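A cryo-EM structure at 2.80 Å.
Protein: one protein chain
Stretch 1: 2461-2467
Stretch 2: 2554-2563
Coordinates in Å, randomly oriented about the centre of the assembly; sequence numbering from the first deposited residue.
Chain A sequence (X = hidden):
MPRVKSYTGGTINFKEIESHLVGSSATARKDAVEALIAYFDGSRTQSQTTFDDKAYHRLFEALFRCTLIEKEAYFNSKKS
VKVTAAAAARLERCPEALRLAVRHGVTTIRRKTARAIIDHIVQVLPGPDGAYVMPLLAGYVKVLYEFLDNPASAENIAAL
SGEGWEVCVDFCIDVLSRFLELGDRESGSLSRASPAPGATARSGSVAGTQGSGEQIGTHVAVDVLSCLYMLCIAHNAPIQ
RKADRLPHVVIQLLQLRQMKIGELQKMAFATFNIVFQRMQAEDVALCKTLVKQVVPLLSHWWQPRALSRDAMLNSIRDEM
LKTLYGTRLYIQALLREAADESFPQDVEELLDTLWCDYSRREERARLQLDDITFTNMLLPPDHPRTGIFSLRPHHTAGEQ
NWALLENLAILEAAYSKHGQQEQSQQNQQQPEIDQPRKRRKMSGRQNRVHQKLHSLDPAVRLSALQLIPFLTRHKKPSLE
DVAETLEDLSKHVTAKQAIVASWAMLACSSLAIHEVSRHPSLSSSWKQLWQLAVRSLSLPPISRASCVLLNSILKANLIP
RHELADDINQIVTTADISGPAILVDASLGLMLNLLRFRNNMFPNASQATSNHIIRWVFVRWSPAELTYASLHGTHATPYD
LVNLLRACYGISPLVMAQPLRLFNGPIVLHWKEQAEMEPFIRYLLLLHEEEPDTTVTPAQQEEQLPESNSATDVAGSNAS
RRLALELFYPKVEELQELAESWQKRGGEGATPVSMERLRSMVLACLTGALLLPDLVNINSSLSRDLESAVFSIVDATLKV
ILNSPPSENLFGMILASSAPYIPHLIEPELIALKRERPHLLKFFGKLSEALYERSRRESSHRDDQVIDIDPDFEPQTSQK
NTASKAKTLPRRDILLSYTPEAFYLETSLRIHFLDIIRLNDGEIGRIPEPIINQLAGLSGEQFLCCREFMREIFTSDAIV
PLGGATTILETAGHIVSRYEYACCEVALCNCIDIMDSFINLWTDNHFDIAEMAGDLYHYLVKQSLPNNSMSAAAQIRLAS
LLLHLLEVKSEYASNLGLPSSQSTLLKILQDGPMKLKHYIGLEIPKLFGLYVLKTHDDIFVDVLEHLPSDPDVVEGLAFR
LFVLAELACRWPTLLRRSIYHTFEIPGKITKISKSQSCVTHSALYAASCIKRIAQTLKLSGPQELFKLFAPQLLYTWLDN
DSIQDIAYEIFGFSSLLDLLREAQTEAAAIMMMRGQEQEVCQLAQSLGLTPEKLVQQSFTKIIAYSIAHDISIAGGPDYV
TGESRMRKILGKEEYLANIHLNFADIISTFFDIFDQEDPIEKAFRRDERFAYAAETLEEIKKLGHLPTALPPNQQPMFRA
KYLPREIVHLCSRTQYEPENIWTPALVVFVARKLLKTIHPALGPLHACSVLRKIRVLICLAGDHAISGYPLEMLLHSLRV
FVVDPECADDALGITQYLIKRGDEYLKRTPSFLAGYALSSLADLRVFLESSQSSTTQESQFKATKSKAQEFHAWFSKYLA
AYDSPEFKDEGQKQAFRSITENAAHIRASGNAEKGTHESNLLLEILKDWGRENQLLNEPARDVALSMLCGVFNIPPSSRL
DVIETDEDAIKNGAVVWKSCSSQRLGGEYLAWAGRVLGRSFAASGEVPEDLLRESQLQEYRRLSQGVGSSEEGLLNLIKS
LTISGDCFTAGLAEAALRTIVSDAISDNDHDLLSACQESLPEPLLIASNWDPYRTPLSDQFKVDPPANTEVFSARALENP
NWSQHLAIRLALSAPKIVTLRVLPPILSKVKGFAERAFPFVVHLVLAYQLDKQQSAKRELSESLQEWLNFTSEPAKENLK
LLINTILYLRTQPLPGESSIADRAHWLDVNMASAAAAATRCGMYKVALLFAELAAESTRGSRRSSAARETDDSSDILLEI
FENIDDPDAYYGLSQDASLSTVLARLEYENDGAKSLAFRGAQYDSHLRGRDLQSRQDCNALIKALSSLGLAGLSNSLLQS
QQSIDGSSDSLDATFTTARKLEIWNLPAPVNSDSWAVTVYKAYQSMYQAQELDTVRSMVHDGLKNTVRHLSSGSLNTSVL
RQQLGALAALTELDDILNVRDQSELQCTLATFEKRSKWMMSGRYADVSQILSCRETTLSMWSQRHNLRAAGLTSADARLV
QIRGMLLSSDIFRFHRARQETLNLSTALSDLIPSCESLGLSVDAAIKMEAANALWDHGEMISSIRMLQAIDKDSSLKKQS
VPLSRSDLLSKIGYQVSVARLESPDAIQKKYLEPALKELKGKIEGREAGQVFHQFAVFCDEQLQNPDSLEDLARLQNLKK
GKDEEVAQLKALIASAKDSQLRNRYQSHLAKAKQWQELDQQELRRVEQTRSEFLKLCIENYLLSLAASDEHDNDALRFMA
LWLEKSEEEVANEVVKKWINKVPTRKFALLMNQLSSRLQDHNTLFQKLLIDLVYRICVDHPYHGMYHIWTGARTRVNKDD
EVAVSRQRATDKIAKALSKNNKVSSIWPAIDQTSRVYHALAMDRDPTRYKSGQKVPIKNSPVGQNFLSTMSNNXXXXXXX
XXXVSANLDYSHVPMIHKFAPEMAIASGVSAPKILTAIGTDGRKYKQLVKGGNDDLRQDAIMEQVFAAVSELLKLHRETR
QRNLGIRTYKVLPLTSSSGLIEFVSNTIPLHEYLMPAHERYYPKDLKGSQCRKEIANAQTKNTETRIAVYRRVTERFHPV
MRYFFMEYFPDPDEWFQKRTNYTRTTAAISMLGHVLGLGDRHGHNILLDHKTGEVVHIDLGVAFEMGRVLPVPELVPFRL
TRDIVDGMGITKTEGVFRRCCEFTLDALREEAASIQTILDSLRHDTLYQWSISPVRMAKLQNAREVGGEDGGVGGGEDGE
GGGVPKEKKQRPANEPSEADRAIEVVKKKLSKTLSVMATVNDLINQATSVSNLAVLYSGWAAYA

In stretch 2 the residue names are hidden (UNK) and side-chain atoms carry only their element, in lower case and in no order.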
# COMPACT_ATOMS: atom_id res chain seq x y z
N PRO A 2461 -5.72 48.87 5.36
CA PRO A 2461 -4.77 49.84 4.79
C PRO A 2461 -3.32 49.45 4.95
O PRO A 2461 -2.51 49.73 4.05
CB PRO A 2461 -5.11 51.13 5.56
CG PRO A 2461 -5.74 50.68 6.79
CD PRO A 2461 -6.49 49.45 6.46
N TYR A 2462 -2.95 48.80 6.04
CA TYR A 2462 -1.57 48.39 6.24
C TYR A 2462 -1.18 47.18 5.40
O TYR A 2462 -0.05 46.71 5.51
CB TYR A 2462 -1.31 48.09 7.71
CG TYR A 2462 -1.79 49.19 8.62
CD1 TYR A 2462 -1.25 50.46 8.54
CD2 TYR A 2462 -2.78 48.96 9.55
CE1 TYR A 2462 -1.69 51.46 9.36
CE2 TYR A 2462 -3.23 49.96 10.37
CZ TYR A 2462 -2.67 51.20 10.27
OH TYR A 2462 -3.12 52.20 11.10
N HIS A 2463 -2.09 46.68 4.57
CA HIS A 2463 -1.79 45.60 3.65
C HIS A 2463 -1.85 46.02 2.19
O HIS A 2463 -1.40 45.26 1.33
CB HIS A 2463 -2.76 44.43 3.86
CG HIS A 2463 -2.59 43.73 5.17
ND1 HIS A 2463 -3.13 44.22 6.34
CD2 HIS A 2463 -1.94 42.60 5.50
CE1 HIS A 2463 -2.82 43.41 7.33
NE2 HIS A 2463 -2.10 42.41 6.85
N GLY A 2464 -2.37 47.20 1.89
CA GLY A 2464 -2.45 47.64 0.51
C GLY A 2464 -1.80 48.98 0.22
O GLY A 2464 -1.43 49.26 -0.92
N MET A 2465 -1.64 49.81 1.24
CA MET A 2465 -1.25 51.18 0.93
C MET A 2465 0.23 51.31 0.62
O MET A 2465 0.61 52.23 -0.10
CB MET A 2465 -1.66 52.11 2.06
CG MET A 2465 -2.77 53.02 1.62
SD MET A 2465 -4.07 53.21 2.83
CE MET A 2465 -3.12 53.84 4.18
N TYR A 2466 1.08 50.41 1.11
CA TYR A 2466 2.47 50.45 0.68
C TYR A 2466 2.63 50.00 -0.76
O TYR A 2466 3.48 50.53 -1.48
CB TYR A 2466 3.32 49.60 1.60
CG TYR A 2466 3.73 50.31 2.85
CD1 TYR A 2466 4.75 51.24 2.83
CD2 TYR A 2466 3.09 50.08 4.05
CE1 TYR A 2466 5.12 51.90 3.96
CE2 TYR A 2466 3.46 50.73 5.18
CZ TYR A 2466 4.47 51.64 5.13
OH TYR A 2466 4.84 52.31 6.27
N HIS A 2467 1.81 49.05 -1.20
CA HIS A 2467 1.80 48.69 -2.61
C HIS A 2467 1.36 49.86 -3.46
O HIS A 2467 1.94 50.12 -4.52
CB HIS A 2467 0.88 47.50 -2.85
CG HIS A 2467 1.38 46.23 -2.27
ND1 HIS A 2467 0.84 45.66 -1.14
CD2 HIS A 2467 2.39 45.41 -2.66
CE1 HIS A 2467 1.49 44.54 -0.86
NE2 HIS A 2467 2.44 44.37 -1.77
N UNK A 2554 2.37 59.27 13.26
CA UNK A 2554 2.47 57.95 13.90
C UNK A 2554 1.92 56.82 13.05
O UNK A 2554 0.77 56.87 12.59
c UNK A 2554 1.12 59.95 13.61
c UNK A 2554 1.65 58.13 15.18
c UNK A 2554 0.72 59.29 14.90
N UNK A 2555 2.73 55.78 12.84
CA UNK A 2555 2.35 54.60 12.08
C UNK A 2555 2.88 53.37 12.80
O UNK A 2555 3.76 53.48 13.66
c UNK A 2555 2.92 54.63 10.65
c UNK A 2555 2.39 55.80 9.89
c UNK A 2555 4.44 54.67 10.71
c UNK A 2555 5.09 54.25 9.46
N UNK A 2556 2.36 52.19 12.47
CA UNK A 2556 2.99 50.98 12.95
C UNK A 2556 4.35 50.81 12.31
O UNK A 2556 4.60 51.38 11.24
c UNK A 2556 2.02 49.88 12.50
c UNK A 2556 1.13 51.89 11.72
c UNK A 2556 1.30 50.46 11.39
N UNK A 2557 5.26 50.09 12.94
CA UNK A 2557 6.56 49.86 12.32
C UNK A 2557 6.39 49.17 10.98
O UNK A 2557 5.67 48.17 10.88
c UNK A 2557 6.56 49.19 14.60
c UNK A 2557 7.27 48.96 13.33
c UNK A 2557 5.15 49.42 14.24
N UNK A 2558 7.02 49.69 9.93
CA UNK A 2558 6.73 49.17 8.59
C UNK A 2558 7.15 47.73 8.41
O UNK A 2558 6.66 47.07 7.49
c UNK A 2558 7.86 51.27 8.51
c UNK A 2558 8.01 50.77 9.89
c UNK A 2558 7.53 50.10 7.68
N UNK A 2559 8.03 47.21 9.26
CA UNK A 2559 8.52 45.85 9.17
C UNK A 2559 7.84 44.92 10.16
O UNK A 2559 8.30 43.79 10.35
c UNK A 2559 10.71 46.69 8.40
c UNK A 2559 10.02 45.82 9.40
o UNK A 2559 10.30 46.30 10.72
N UNK A 2560 6.76 45.36 10.78
CA UNK A 2560 5.99 44.51 11.68
C UNK A 2560 4.96 43.74 10.87
O UNK A 2560 4.25 44.31 10.04
c UNK A 2560 4.89 43.72 14.56
c UNK A 2560 3.38 45.67 14.29
c UNK A 2560 4.24 44.66 13.58
c UNK A 2560 5.30 45.36 12.75
N UNK A 2561 4.86 42.44 11.13
CA UNK A 2561 3.90 41.59 10.44
C UNK A 2561 2.55 41.71 11.12
O UNK A 2561 2.38 41.30 12.27
c UNK A 2561 5.85 40.00 10.13
o UNK A 2561 7.17 38.03 10.40
n UNK A 2561 5.54 37.97 8.87
c UNK A 2561 6.24 38.57 9.81
c UNK A 2561 4.38 40.14 10.44
N UNK A 2562 1.58 42.28 10.42
CA UNK A 2562 0.24 42.50 10.94
C UNK A 2562 -0.67 41.42 10.39
O UNK A 2562 -0.74 41.22 9.17
c UNK A 2562 -0.28 43.90 10.56
c UNK A 2562 0.70 44.98 11.02
c UNK A 2562 -1.63 44.15 11.15
c UNK A 2562 0.28 46.36 10.63
N UNK A 2563 -1.38 40.73 11.27
CA UNK A 2563 -2.36 39.76 10.82
C UNK A 2563 -3.61 40.46 10.34
O UNK A 2563 -3.93 41.57 10.77
o UNK A 2563 -1.32 36.66 10.72
c UNK A 2563 -1.50 38.13 12.58
o UNK A 2563 0.54 37.25 11.73
c UNK A 2563 -2.70 38.78 11.94
c UNK A 2563 -0.70 37.29 11.61

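Position 2554 has three side-chain carbons that close a ring onto the backbone N. It lies out of reach of stretch 1. The ring makes it Pro2554.

Position 2555 has four carbons, forked at the first, with one arm two carbons long. The end of that long arm lies 3.7 Å from Tyr2466 OH. A fork at the first carbon with unequal arms is isoleucine, so this is Ile2555, and the touching atom is its CD1.

Position 2556 again has three carbons closed onto the backbone N. The ring lies over one face of the Tyr2462 ring. It is Pro2556. Its CG sits 4.0 Å from the centroid of the Tyr2462 ring, 24° off the normal, a CH-pi contact. Its CD is 3.7 Å from Tyr2462 CE1.

Position 2557 shows the same three-carbon ring. Its CA-to-CB bond points away from stretch 1, and it makes no contact. It is Pro2557.

Position 2558 is a fourth ring of this kind, with its CB 3.8 Å from Tyr2466 OH. It is Pro2558.

Position 2559 has one carbon carrying one oxygen and one carbon. That is threonine, Thr2559, and it is out of reach.

Position 2560 has four carbons, forked at the second, which gives Leu2560. It makes no contact, but its N donates a hydrogen bond to Pro2557 O at 3.0 Å and closes a type I turn.

Position 2561 has three carbons, the third carrying one oxygen and one nitrogen. This terminal amide is Gln2561. Its CA-to-CB bond points away from stretch 1, and the residue is exposed.

Position 2562 has four carbons, forked at the first, with one two-carbon arm. The end of that arm is 3.7 Å from Tyr2462 CB. It is Ile2562, and the contact atom is CD1.

Position 2563 has three carbons, the third carrying two oxygens. This carboxylate is Glu2563. Its CA-to-CB bond points away, while its backbone O lies 4.1 Å from His2463 CE1.

The contact is small, burying 313 Å² over both sides. Tyr2462 is central: Pro2556 covers a face of its ring and Ile2562 packs against its CB. Tyr2466 reaches Ile2555 and Pro2558, so the turn brings one of its prolines to the helix while Thr2559 and Leu2560 stay clear. One hydrogen bond joins the stretches, from His2463 NE2 to Ile2562 O, at 2.9 Å with an angle of 142°. The acceptor lies near the plane of the imidazole, where the N-H points. Ile2562 thus serves twice, by its side chain and by its carbonyl.

Stretch 2 (2554-2563) PIPPPTLQIE
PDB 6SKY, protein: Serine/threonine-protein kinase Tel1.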